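Local structure of aldehyde dehydrogenase (Burkholderia cenocepacia, 4O6R) at residues V154-P159 / K180-T185; G329-K334 / Y370-T375; I147-Q152 / P224-I229; H100-S105 / L322-E327. The protein probably oxidises aldehydes with NAD(P)+ as electron acceptor, as its family does, and binds adenosine monophosphate in its nucleotide pocket. All blocks are in the same frame, centred on the assembly; numbering follows the deposited sequence.

Contact 1 of 4, residues V154-P159 / K180-T185; sequences VPWNFP and KPSEIT. With AMP (adenosine monophosphate), chain E.
Val154 and Lys180 meet where the parallel strands 138-153 and 176-180 run out, at the strand-end crevice in which a Rossmann-type domain, here that of an aldehyde dehydrogenase, receives its nucleotide. The backbone bond is Val154 N to Lys180 O, 3.2 Å with 152° at the hydrogen. One step on, water 1 bridges the two segments by donating to Pro155 O and accepting from Ser182 N.

AMP is gripped from both segments through its ribose. Its O3' donates to Val154 O at 2.8 Å, a backbone acceptor, so the apolar side chain takes no part in the bond. Lys180 is long enough to bend round, and its NZ donates to AMP O2' (3.0 Å), to Pro181 O and to Gly211 O. Glu183 OE1 forms a salt bridge with Lys180 NZ, its hydrogen bond weak, and would partly offset the charge.

Close van der Waals contacts, several of them carbon against hydroxyl oxygen, fill the far end. Pro159 CG lies 3.4 Å from Thr185 OG1. Trp156 CG sits between backbone N and carbonyl carbon (chi1 44°), a turn that sets the ring edge-on to Ser182 OG, which accepts from Ile184 N in an ST turn. Trp156 CB lies 3.3 Å from Thr185 OG1.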
# COMPACT_ATOMS: atom_id res chain seq x y z
N VAL A 154 -18.71 -9.43 -22.56
CA VAL A 154 -18.20 -8.19 -23.16
C VAL A 154 -19.15 -7.69 -24.28
O VAL A 154 -19.53 -8.50 -25.13
CB VAL A 154 -16.83 -8.52 -23.83
CG1 VAL A 154 -16.20 -7.31 -24.45
CG2 VAL A 154 -15.87 -9.17 -22.83
N PRO A 155 -19.53 -6.38 -24.31
CA PRO A 155 -20.37 -5.93 -25.38
C PRO A 155 -19.59 -5.54 -26.65
O PRO A 155 -18.38 -5.77 -26.74
CB PRO A 155 -21.08 -4.73 -24.77
CG PRO A 155 -20.10 -4.16 -23.85
CD PRO A 155 -19.23 -5.28 -23.37
N TRP A 156 -20.29 -4.92 -27.59
CA TRP A 156 -19.80 -4.74 -28.95
C TRP A 156 -19.20 -3.37 -29.24
O TRP A 156 -18.81 -3.13 -30.38
CB TRP A 156 -20.94 -5.00 -29.94
CG TRP A 156 -22.24 -4.36 -29.52
CD1 TRP A 156 -23.28 -4.98 -28.90
CD2 TRP A 156 -22.61 -2.98 -29.67
NE1 TRP A 156 -24.29 -4.07 -28.67
CE2 TRP A 156 -23.90 -2.84 -29.12
CE3 TRP A 156 -21.98 -1.85 -30.21
CZ2 TRP A 156 -24.60 -1.61 -29.14
CZ3 TRP A 156 -22.67 -0.62 -30.22
CH2 TRP A 156 -23.96 -0.52 -29.69
N ASN A 157 -19.12 -2.46 -28.24
CA ASN A 157 -18.72 -1.09 -28.57
C ASN A 157 -17.20 -0.84 -28.64
O ASN A 157 -16.76 -0.04 -29.47
CB ASN A 157 -19.42 -0.07 -27.67
CG ASN A 157 -19.15 -0.29 -26.22
OD1 ASN A 157 -19.26 -1.40 -25.73
ND2 ASN A 157 -18.83 0.77 -25.51
N PHE A 158 -16.42 -1.56 -27.84
CA PHE A 158 -14.95 -1.49 -27.89
C PHE A 158 -14.43 -2.91 -27.74
O PHE A 158 -13.74 -3.23 -26.79
CB PHE A 158 -14.40 -0.62 -26.75
CG PHE A 158 -14.65 0.87 -26.90
CD1 PHE A 158 -13.99 1.60 -27.88
CD2 PHE A 158 -15.47 1.54 -26.01
CE1 PHE A 158 -14.17 2.96 -28.00
CE2 PHE A 158 -15.65 2.92 -26.10
CZ PHE A 158 -15.00 3.64 -27.10
N PRO A 159 -14.78 -3.79 -28.69
CA PRO A 159 -14.46 -5.20 -28.46
C PRO A 159 -12.97 -5.48 -28.34
O PRO A 159 -12.59 -6.28 -27.47
CB PRO A 159 -15.06 -5.93 -29.66
CG PRO A 159 -15.46 -4.89 -30.63
CD PRO A 159 -15.55 -3.57 -29.92
N LYS A 180 -16.76 -14.46 -23.21
CA LYS A 180 -17.84 -14.43 -24.21
C LYS A 180 -17.93 -13.03 -24.82
O LYS A 180 -18.55 -12.13 -24.24
CB LYS A 180 -19.20 -14.84 -23.62
CG LYS A 180 -20.24 -15.05 -24.77
CD LYS A 180 -21.65 -14.58 -24.49
CE LYS A 180 -21.94 -13.16 -24.90
NZ LYS A 180 -21.98 -12.89 -26.36
N PRO A 181 -17.29 -12.83 -25.98
CA PRO A 181 -17.37 -11.51 -26.61
C PRO A 181 -18.71 -11.36 -27.30
O PRO A 181 -19.44 -12.36 -27.46
CB PRO A 181 -16.23 -11.53 -27.62
CG PRO A 181 -16.20 -12.96 -28.07
CD PRO A 181 -16.55 -13.78 -26.84
N SER A 182 -19.03 -10.16 -27.73
CA SER A 182 -20.27 -9.95 -28.44
C SER A 182 -20.26 -10.69 -29.74
O SER A 182 -19.28 -10.62 -30.51
CB SER A 182 -20.48 -8.48 -28.77
OG SER A 182 -21.67 -8.36 -29.50
N GLU A 183 -21.37 -11.38 -30.01
CA GLU A 183 -21.53 -12.10 -31.27
C GLU A 183 -21.73 -11.13 -32.43
O GLU A 183 -21.60 -11.53 -33.57
CB GLU A 183 -22.69 -13.11 -31.19
CG GLU A 183 -24.09 -12.53 -31.14
CD GLU A 183 -24.52 -11.97 -29.80
OE1 GLU A 183 -23.73 -11.89 -28.82
OE2 GLU A 183 -25.72 -11.62 -29.75
N ILE A 184 -22.05 -9.87 -32.12
CA ILE A 184 -22.17 -8.81 -33.13
C ILE A 184 -20.79 -8.41 -33.69
O ILE A 184 -20.69 -8.04 -34.87
CB ILE A 184 -22.85 -7.52 -32.56
CG1 ILE A 184 -24.19 -7.84 -31.88
CG2 ILE A 184 -23.07 -6.49 -33.67
CD1 ILE A 184 -25.08 -8.73 -32.69
N THR A 185 -19.76 -8.45 -32.84
CA THR A 185 -18.42 -7.98 -33.21
C THR A 185 -17.35 -8.89 -32.62
O THR A 185 -16.58 -8.47 -31.75
CB THR A 185 -18.16 -6.56 -32.65
OG1 THR A 185 -18.31 -6.56 -31.21
CG2 THR A 185 -19.10 -5.57 -33.25
P AMP E . -26.61 -6.46 -23.16
O1P AMP E . -26.32 -5.62 -21.97
O2P AMP E . -27.75 -7.47 -22.90
O3P AMP E . -26.71 -5.64 -24.46
O5' AMP E . -25.31 -7.43 -23.48
C5' AMP E . -23.88 -7.19 -23.34
C4' AMP E . -23.18 -8.58 -23.42
O4' AMP E . -23.90 -9.50 -22.58
C3' AMP E . -23.12 -9.27 -24.78
O3' AMP E . -21.88 -10.00 -25.05
C2' AMP E . -24.36 -10.19 -24.74
O2' AMP E . -24.38 -11.30 -25.67
C1' AMP E . -24.40 -10.64 -23.28
N9 AMP E . -25.75 -11.08 -22.77
C8 AMP E . -26.98 -10.77 -23.26
N7 AMP E . -27.97 -11.39 -22.54
C5 AMP E . -27.38 -12.12 -21.55
C6 AMP E . -27.80 -13.00 -20.42
N6 AMP E . -29.09 -13.27 -20.18
N1 AMP E . -26.88 -13.56 -19.62
C2 AMP E . -25.58 -13.32 -19.84
N3 AMP E . -25.12 -12.54 -20.84
C4 AMP E . -25.93 -11.92 -21.72
O HOH W 1 -16.99 -8.12 -27.63

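Contact 2 of 4, residues G329-K334 / Y370-T375; sequences GPLTSK and YYVRPT
The loop leading into helix 334-349 lies against the loop that feeds strand 375-378; Tyr371 of the second loop packs on Pro330, and Tyr370 on the residues that start the helix. Tyr371 lies alongside Pro330, whose CB stands over the ring centre, 3.5 Å from the centroid and only 9° off the normal. For this CH-pi contact proline suits the place, a compact, rigid ring presenting C-H groups. The proline CD reaches the ring margin at Tyr371 CE1, also 3.5 Å away. Beyond that margin the phenol OH is bonded to His34 ND1, which should steady the ring.

Tyr370 meets the start of the helix. Ser333 is the N-cap, its OG accepting from His336 N, and the next residue places its backbone N above the Tyr370 ring centre, 3.3 Å from the plane. Lys334 CB adds a CH-pi contact, 4.1 Å from the same centroid, while Leu331 O lies in the ring plane at its edge. CG of Tyr370, anti to the carbonyl carbon (chi1 -46°), turns the ring under this helix end.

A single direct backbone bond joins the loops, Leu331 N to Tyr370 O at 2.9 Å. Water 2 adds an indirect link, donating to Gly329 O and accepting from Val372 N, and Leu331 CD1 touches Val372 CG1 at 4.0 Å.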
# COMPACT_ATOMS: atom_id res chain seq x y z
N GLY A 329 -18.23 6.93 -38.20
CA GLY A 329 -18.77 5.82 -38.94
C GLY A 329 -20.21 5.56 -38.60
O GLY A 329 -20.90 6.38 -37.98
N PRO A 330 -20.70 4.39 -39.01
CA PRO A 330 -22.05 4.03 -38.70
C PRO A 330 -22.14 3.48 -37.30
O PRO A 330 -21.11 3.17 -36.70
CB PRO A 330 -22.33 2.91 -39.71
CG PRO A 330 -21.02 2.25 -39.88
CD PRO A 330 -20.00 3.34 -39.77
N LEU A 331 -23.36 3.32 -36.80
CA LEU A 331 -23.60 2.54 -35.59
C LEU A 331 -23.36 1.07 -35.86
O LEU A 331 -23.34 0.63 -37.00
CB LEU A 331 -25.01 2.75 -35.08
CG LEU A 331 -25.42 4.21 -34.87
CD1 LEU A 331 -26.74 4.31 -34.14
CD2 LEU A 331 -24.37 4.96 -34.09
N THR A 332 -23.13 0.29 -34.81
CA THR A 332 -22.67 -1.08 -34.99
C THR A 332 -23.79 -2.06 -35.50
O THR A 332 -23.49 -3.05 -36.17
CB THR A 332 -21.96 -1.57 -33.71
OG1 THR A 332 -20.77 -0.78 -33.47
CG2 THR A 332 -21.56 -2.98 -33.84
N SER A 333 -25.06 -1.78 -35.21
CA SER A 333 -26.12 -2.68 -35.63
C SER A 333 -27.37 -1.95 -36.04
O SER A 333 -27.65 -0.85 -35.55
CB SER A 333 -26.48 -3.65 -34.50
OG SER A 333 -27.25 -2.98 -33.52
N LYS A 334 -28.13 -2.59 -36.92
CA LYS A 334 -29.42 -2.09 -37.35
C LYS A 334 -30.34 -1.79 -36.15
O LYS A 334 -30.97 -0.74 -36.08
CB LYS A 334 -30.06 -3.08 -38.33
CG LYS A 334 -31.44 -2.69 -38.88
CD LYS A 334 -31.43 -1.28 -39.46
CE LYS A 334 -32.73 -0.96 -40.20
NZ LYS A 334 -32.89 0.53 -40.27
N TYR A 370 -25.67 1.57 -41.18
CA TYR A 370 -26.44 1.95 -40.00
C TYR A 370 -26.06 3.35 -39.53
O TYR A 370 -25.74 3.57 -38.37
CB TYR A 370 -26.26 0.92 -38.90
CG TYR A 370 -26.38 -0.51 -39.38
CD1 TYR A 370 -27.35 -0.89 -40.30
CD2 TYR A 370 -25.53 -1.49 -38.88
CE1 TYR A 370 -27.45 -2.22 -40.72
CE2 TYR A 370 -25.62 -2.80 -39.30
CZ TYR A 370 -26.59 -3.17 -40.21
OH TYR A 370 -26.67 -4.47 -40.59
N TYR A 371 -26.16 4.31 -40.46
CA TYR A 371 -25.66 5.66 -40.24
C TYR A 371 -26.70 6.64 -39.71
O TYR A 371 -27.86 6.68 -40.18
CB TYR A 371 -25.11 6.25 -41.54
CG TYR A 371 -23.84 5.61 -42.05
CD1 TYR A 371 -22.58 6.06 -41.61
CD2 TYR A 371 -23.87 4.59 -42.99
CE1 TYR A 371 -21.41 5.49 -42.08
CE2 TYR A 371 -22.71 4.03 -43.47
CZ TYR A 371 -21.49 4.47 -43.01
OH TYR A 371 -20.32 3.92 -43.52
N VAL A 372 -26.27 7.44 -38.75
CA VAL A 372 -27.05 8.58 -38.30
C VAL A 372 -26.13 9.78 -38.09
O VAL A 372 -24.98 9.62 -37.67
CB VAL A 372 -27.90 8.22 -37.06
CG1 VAL A 372 -27.04 7.86 -35.88
CG2 VAL A 372 -28.83 9.36 -36.69
N ARG A 373 -26.62 10.97 -38.38
CA ARG A 373 -25.83 12.18 -38.21
C ARG A 373 -25.69 12.55 -36.74
O ARG A 373 -26.53 12.19 -35.93
CB ARG A 373 -26.47 13.35 -38.95
CG ARG A 373 -26.49 13.16 -40.47
CD ARG A 373 -27.16 14.33 -41.16
NE ARG A 373 -28.41 14.67 -40.49
CZ ARG A 373 -29.63 14.50 -40.99
NH1 ARG A 373 -30.66 14.84 -40.23
NH2 ARG A 373 -29.83 14.03 -42.25
N PRO A 374 -24.60 13.24 -36.39
CA PRO A 374 -24.45 13.76 -35.03
C PRO A 374 -25.67 14.58 -34.67
O PRO A 374 -26.08 15.44 -35.45
CB PRO A 374 -23.20 14.63 -35.11
CG PRO A 374 -22.42 14.08 -36.25
CD PRO A 374 -23.44 13.55 -37.24
N THR A 375 -26.27 14.27 -33.53
CA THR A 375 -27.57 14.81 -33.16
C THR A 375 -27.44 15.54 -31.81
O THR A 375 -26.85 15.02 -30.86
CB THR A 375 -28.59 13.67 -33.09
OG1 THR A 375 -28.70 13.04 -34.37
CG2 THR A 375 -29.93 14.17 -32.69
O HOH W 2 -23.48 7.24 -37.77

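Contact 3 of 4, residues I147-Q152 / P224-I229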
# COMPACT_ATOMS: atom_id res chain seq x y z
N ILE A 147 -8.60 -16.28 -8.07
CA ILE A 147 -9.91 -16.84 -7.76
C ILE A 147 -10.06 -18.23 -8.35
O ILE A 147 -10.54 -19.14 -7.65
CB ILE A 147 -11.02 -15.90 -8.27
CG1 ILE A 147 -10.95 -14.59 -7.47
CG2 ILE A 147 -12.38 -16.57 -8.16
CD1 ILE A 147 -11.75 -13.48 -8.08
N GLY A 148 -9.63 -18.39 -9.59
CA GLY A 148 -9.72 -19.66 -10.29
C GLY A 148 -10.08 -19.42 -11.73
O GLY A 148 -9.33 -18.76 -12.45
N VAL A 149 -11.19 -20.00 -12.18
CA VAL A 149 -11.71 -19.76 -13.53
C VAL A 149 -12.67 -18.58 -13.46
O VAL A 149 -13.60 -18.54 -12.63
CB VAL A 149 -12.48 -20.98 -14.10
CG1 VAL A 149 -13.02 -20.69 -15.51
CG2 VAL A 149 -11.57 -22.20 -14.16
N VAL A 150 -12.42 -17.59 -14.29
CA VAL A 150 -13.27 -16.40 -14.31
C VAL A 150 -13.96 -16.29 -15.65
O VAL A 150 -13.37 -16.57 -16.69
CB VAL A 150 -12.50 -15.11 -13.95
CG1 VAL A 150 -11.92 -15.23 -12.53
CG2 VAL A 150 -11.41 -14.81 -14.93
N GLY A 151 -15.23 -15.89 -15.59
CA GLY A 151 -16.04 -15.74 -16.77
C GLY A 151 -16.20 -14.26 -17.06
O GLY A 151 -16.38 -13.46 -16.12
N GLN A 152 -16.13 -13.90 -18.33
CA GLN A 152 -16.19 -12.49 -18.73
C GLN A 152 -17.10 -12.33 -19.93
O GLN A 152 -16.93 -12.99 -20.95
CB GLN A 152 -14.78 -11.96 -19.02
CG GLN A 152 -13.81 -12.24 -17.88
CD GLN A 152 -12.40 -11.74 -18.14
OE1 GLN A 152 -11.84 -11.92 -19.22
NE2 GLN A 152 -11.81 -11.10 -17.14
N PRO A 224 -21.24 -23.67 -12.28
CA PRO A 224 -20.75 -23.92 -10.91
C PRO A 224 -19.24 -23.97 -10.76
O PRO A 224 -18.75 -23.87 -9.65
CB PRO A 224 -21.37 -25.29 -10.58
CG PRO A 224 -21.56 -25.94 -11.89
CD PRO A 224 -22.00 -24.81 -12.79
N GLY A 225 -18.51 -24.20 -11.86
CA GLY A 225 -17.05 -24.16 -11.92
C GLY A 225 -16.36 -22.80 -12.10
O GLY A 225 -15.13 -22.71 -12.11
N VAL A 226 -17.16 -21.75 -12.23
CA VAL A 226 -16.69 -20.38 -12.44
C VAL A 226 -16.77 -19.62 -11.11
O VAL A 226 -17.83 -19.58 -10.52
CB VAL A 226 -17.56 -19.68 -13.50
CG1 VAL A 226 -17.24 -18.19 -13.58
CG2 VAL A 226 -17.32 -20.34 -14.84
N GLY A 227 -15.66 -19.04 -10.69
CA GLY A 227 -15.56 -18.36 -9.39
C GLY A 227 -15.92 -16.88 -9.40
O GLY A 227 -16.15 -16.28 -8.35
N LYS A 228 -15.94 -16.28 -10.58
CA LYS A 228 -16.31 -14.88 -10.74
C LYS A 228 -16.85 -14.65 -12.13
O LYS A 228 -16.35 -15.24 -13.10
CB LYS A 228 -15.11 -13.96 -10.49
CG LYS A 228 -15.42 -12.47 -10.65
CD LYS A 228 -14.24 -11.57 -10.33
CE LYS A 228 -14.57 -10.17 -10.80
NZ LYS A 228 -13.46 -9.20 -10.64
N ILE A 229 -17.87 -13.80 -12.22
CA ILE A 229 -18.39 -13.39 -13.50
C ILE A 229 -18.30 -11.88 -13.57
O ILE A 229 -18.64 -11.19 -12.60
CB ILE A 229 -19.84 -13.86 -13.69
CG1 ILE A 229 -20.39 -13.51 -15.08
CG2 ILE A 229 -20.76 -13.30 -12.61
CD1 ILE A 229 -19.80 -14.34 -16.20
O HOH W 3 -13.13 -21.32 -10.38
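Lys228 packs its aliphatic stem against Val150 and Ile147 where strands 138-153 and 228-232 begin to pair in parallel. Its CB rests 4.0 Å from Val150 CG1, the two side chains lying side by side. CG is anti to the backbone N (chi1 180°) and the chain stays extended, which carries CD past the tip of Ile147, 3.9 Å from its CD1. The ammonium at the end leaves the pair altogether: NZ donates to Asp475 O and Gln253 OE1 and makes a cation-pi contact with Tyr476. A lysine suits the place, with an apolar stem for the strand contact and a charged tip for polar partners beyond it.

The backbones are joined by two bonds. Gly151 N donates to Lys228 O at 2.8 Å, almost straight at 178°, and Gly227 N donates to Val149 O at 2.9 Å. Both glycines are well placed: a CB on Gly227 would collide with Ile147 CG2, and one on Gly151 would press on Ile229 CD1, which lies 3.5 Å from Gly151 O. Earlier along the chain, water 3 links Val149 N with Gly225 O.

Strand 138-153 is also bonded to strand 176-180, and strand 228-232 pairs onward with strand 251-255. Helix 159-172 covers the sheet beside Val150 and Gln152.

Contact 4 of 4, residues H100-S105 / L322-E327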
# COMPACT_ATOMS: atom_id res chain seq x y z
N HIS A 100 -16.08 1.40 -36.50
CA HIS A 100 -15.23 2.47 -36.03
C HIS A 100 -14.41 2.97 -37.21
O HIS A 100 -13.89 2.15 -37.95
CB HIS A 100 -14.24 1.99 -35.00
CG HIS A 100 -14.86 1.46 -33.75
ND1 HIS A 100 -14.11 1.02 -32.68
CD2 HIS A 100 -16.16 1.23 -33.41
CE1 HIS A 100 -14.91 0.56 -31.73
NE2 HIS A 100 -16.16 0.70 -32.14
N PRO A 101 -14.31 4.30 -37.38
CA PRO A 101 -13.40 4.81 -38.42
C PRO A 101 -11.99 4.22 -38.28
O PRO A 101 -11.45 4.11 -37.18
CB PRO A 101 -13.38 6.32 -38.15
CG PRO A 101 -14.76 6.59 -37.58
CD PRO A 101 -15.10 5.38 -36.77
N ILE A 102 -11.38 3.85 -39.39
CA ILE A 102 -10.02 3.32 -39.40
C ILE A 102 -9.04 4.24 -38.69
O ILE A 102 -8.12 3.80 -38.03
CB ILE A 102 -9.57 2.98 -40.85
CG1 ILE A 102 -8.21 2.27 -40.90
CG2 ILE A 102 -9.55 4.23 -41.71
CD1 ILE A 102 -8.14 0.90 -40.22
N ARG A 103 -9.26 5.55 -38.77
CA ARG A 103 -8.37 6.43 -38.04
C ARG A 103 -8.44 6.20 -36.51
O ARG A 103 -7.42 6.34 -35.83
CB ARG A 103 -8.61 7.88 -38.44
CG ARG A 103 -9.87 8.50 -37.87
CD ARG A 103 -9.96 9.94 -38.30
NE ARG A 103 -10.70 10.70 -37.31
CZ ARG A 103 -10.66 12.01 -37.15
NH1 ARG A 103 -9.95 12.78 -38.00
NH2 ARG A 103 -11.37 12.58 -36.18
N ASP A 104 -9.62 5.83 -36.00
CA ASP A 104 -9.84 5.59 -34.56
C ASP A 104 -9.31 4.20 -34.15
O ASP A 104 -8.73 4.03 -33.06
CB ASP A 104 -11.33 5.60 -34.18
CG ASP A 104 -11.97 6.98 -34.20
OD1 ASP A 104 -11.28 8.02 -34.19
OD2 ASP A 104 -13.24 7.01 -34.22
N SER A 105 -9.52 3.20 -34.99
CA SER A 105 -9.00 1.89 -34.65
C SER A 105 -7.47 1.91 -34.68
O SER A 105 -6.85 1.27 -33.87
CB SER A 105 -9.58 0.77 -35.50
OG SER A 105 -9.36 1.02 -36.85
N LEU A 322 -13.58 2.48 -43.59
CA LEU A 322 -12.28 2.18 -44.18
C LEU A 322 -11.55 3.38 -44.82
O LEU A 322 -10.38 3.29 -45.12
CB LEU A 322 -12.39 0.99 -45.13
CG LEU A 322 -12.84 -0.31 -44.42
CD1 LEU A 322 -12.61 -1.55 -45.26
CD2 LEU A 322 -12.21 -0.53 -43.04
N ASP A 323 -12.25 4.50 -44.97
CA ASP A 323 -11.67 5.75 -45.49
C ASP A 323 -11.00 6.55 -44.34
O ASP A 323 -11.69 6.96 -43.40
CB ASP A 323 -12.78 6.56 -46.15
CG ASP A 323 -12.28 7.81 -46.88
OD1 ASP A 323 -11.18 8.31 -46.59
OD2 ASP A 323 -13.01 8.27 -47.77
N PRO A 324 -9.68 6.78 -44.42
CA PRO A 324 -8.94 7.52 -43.38
C PRO A 324 -9.41 8.96 -43.17
O PRO A 324 -9.10 9.55 -42.13
CB PRO A 324 -7.48 7.50 -43.85
CG PRO A 324 -7.46 6.81 -45.16
CD PRO A 324 -8.82 6.32 -45.52
N ASN A 325 -10.12 9.52 -44.15
CA ASN A 325 -10.71 10.85 -44.04
C ASN A 325 -12.00 10.82 -43.21
O ASN A 325 -12.50 11.85 -42.82
CB ASN A 325 -11.00 11.40 -45.46
CG ASN A 325 -11.22 12.91 -45.48
OD1 ASN A 325 -10.55 13.66 -44.77
ND2 ASN A 325 -12.16 13.35 -46.30
N THR A 326 -12.57 9.63 -42.96
CA THR A 326 -13.82 9.52 -42.20
C THR A 326 -13.62 9.83 -40.72
O THR A 326 -12.71 9.31 -40.11
CB THR A 326 -14.44 8.12 -42.31
OG1 THR A 326 -14.87 7.89 -43.67
CG2 THR A 326 -15.63 7.93 -41.32
N GLU A 327 -14.48 10.69 -40.17
CA GLU A 327 -14.42 11.08 -38.76
C GLU A 327 -15.46 10.37 -37.90
O GLU A 327 -15.26 10.21 -36.71
CB GLU A 327 -14.62 12.58 -38.60
CG GLU A 327 -13.50 13.42 -39.19
CD GLU A 327 -13.77 14.92 -39.08
OE1 GLU A 327 -14.92 15.37 -39.40
OE2 GLU A 327 -12.84 15.65 -38.66
O HOH W 4 -11.12 7.11 -40.52
O HOH W 5 -10.32 15.57 -37.99
O HOH W 6 -12.79 9.93 -35.58
O HOH W 7 -9.37 12.10 -40.79
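Arg103 reaches across to Glu327, but the two meet by packing and through water instead of a salt bridge. Glu327 CG lies over one face of the guanidinium, 3.8 Å from Arg103 CZ, and the carboxylate plane is turned 71° from that of the guanidinium. Water 5, in the guanidinium plane, accepts from NH1 and donates to Glu327 OE2. Nearer the backbone, Arg103 CD touches Thr326 O at 3.4 Å. Pro101 and Ile102 complete the first shell: Pro101 CB sits 3.6 Å from Thr326 O, and Ile102 CG2 the same distance from Leu322 O, compact apolar groups against a run of carbonyls.

More waters bind the segments. Water 4 accepts from Arg103 N, a first-turn amide of the helix, and donates to Asp323 O and Thr326 O; water 6 joins Arg103 NE to Asp104 OD1 and Glu327 O. A type I turn from Asp323 to Thr326 shapes the loop, reinforced by an Asx turn in which Asn325 N donates to Asp323 OD1.

Glu327 OE1 accepts from Arg317 N of its own chain. A second subunit also binds the polar ends, its His493 O to Arg103 NH2 and its Arg496 by a salt bridge to Glu327 OE2. Helix 102-123 starts between helix 87-98, which packs on Ile102, and the loop following helix 302-315.

Contacts 1, 2 and 3 are largely buried, whereas contact 4 is partly open and is the one that another subunit touches. Contacts 1 and 3 share strand 138-153: contact 3 holds it by direct backbone bonds within the sheet, and contact 1 takes over at its end, where polar groups turn to the ligand. Lys180 N and Gln152 O, 2.7 Å apart, probably join them. Contacts 2 and 4 use successive parts of the chain between helices 302-315 and 334-349, but contact 2 relies on aromatic faces and contact 4 on waters. Thr332 packs on Trp156, linking contacts 1 and 2; contacts 3 and 4 lie about 37 Å apart, centre to centre.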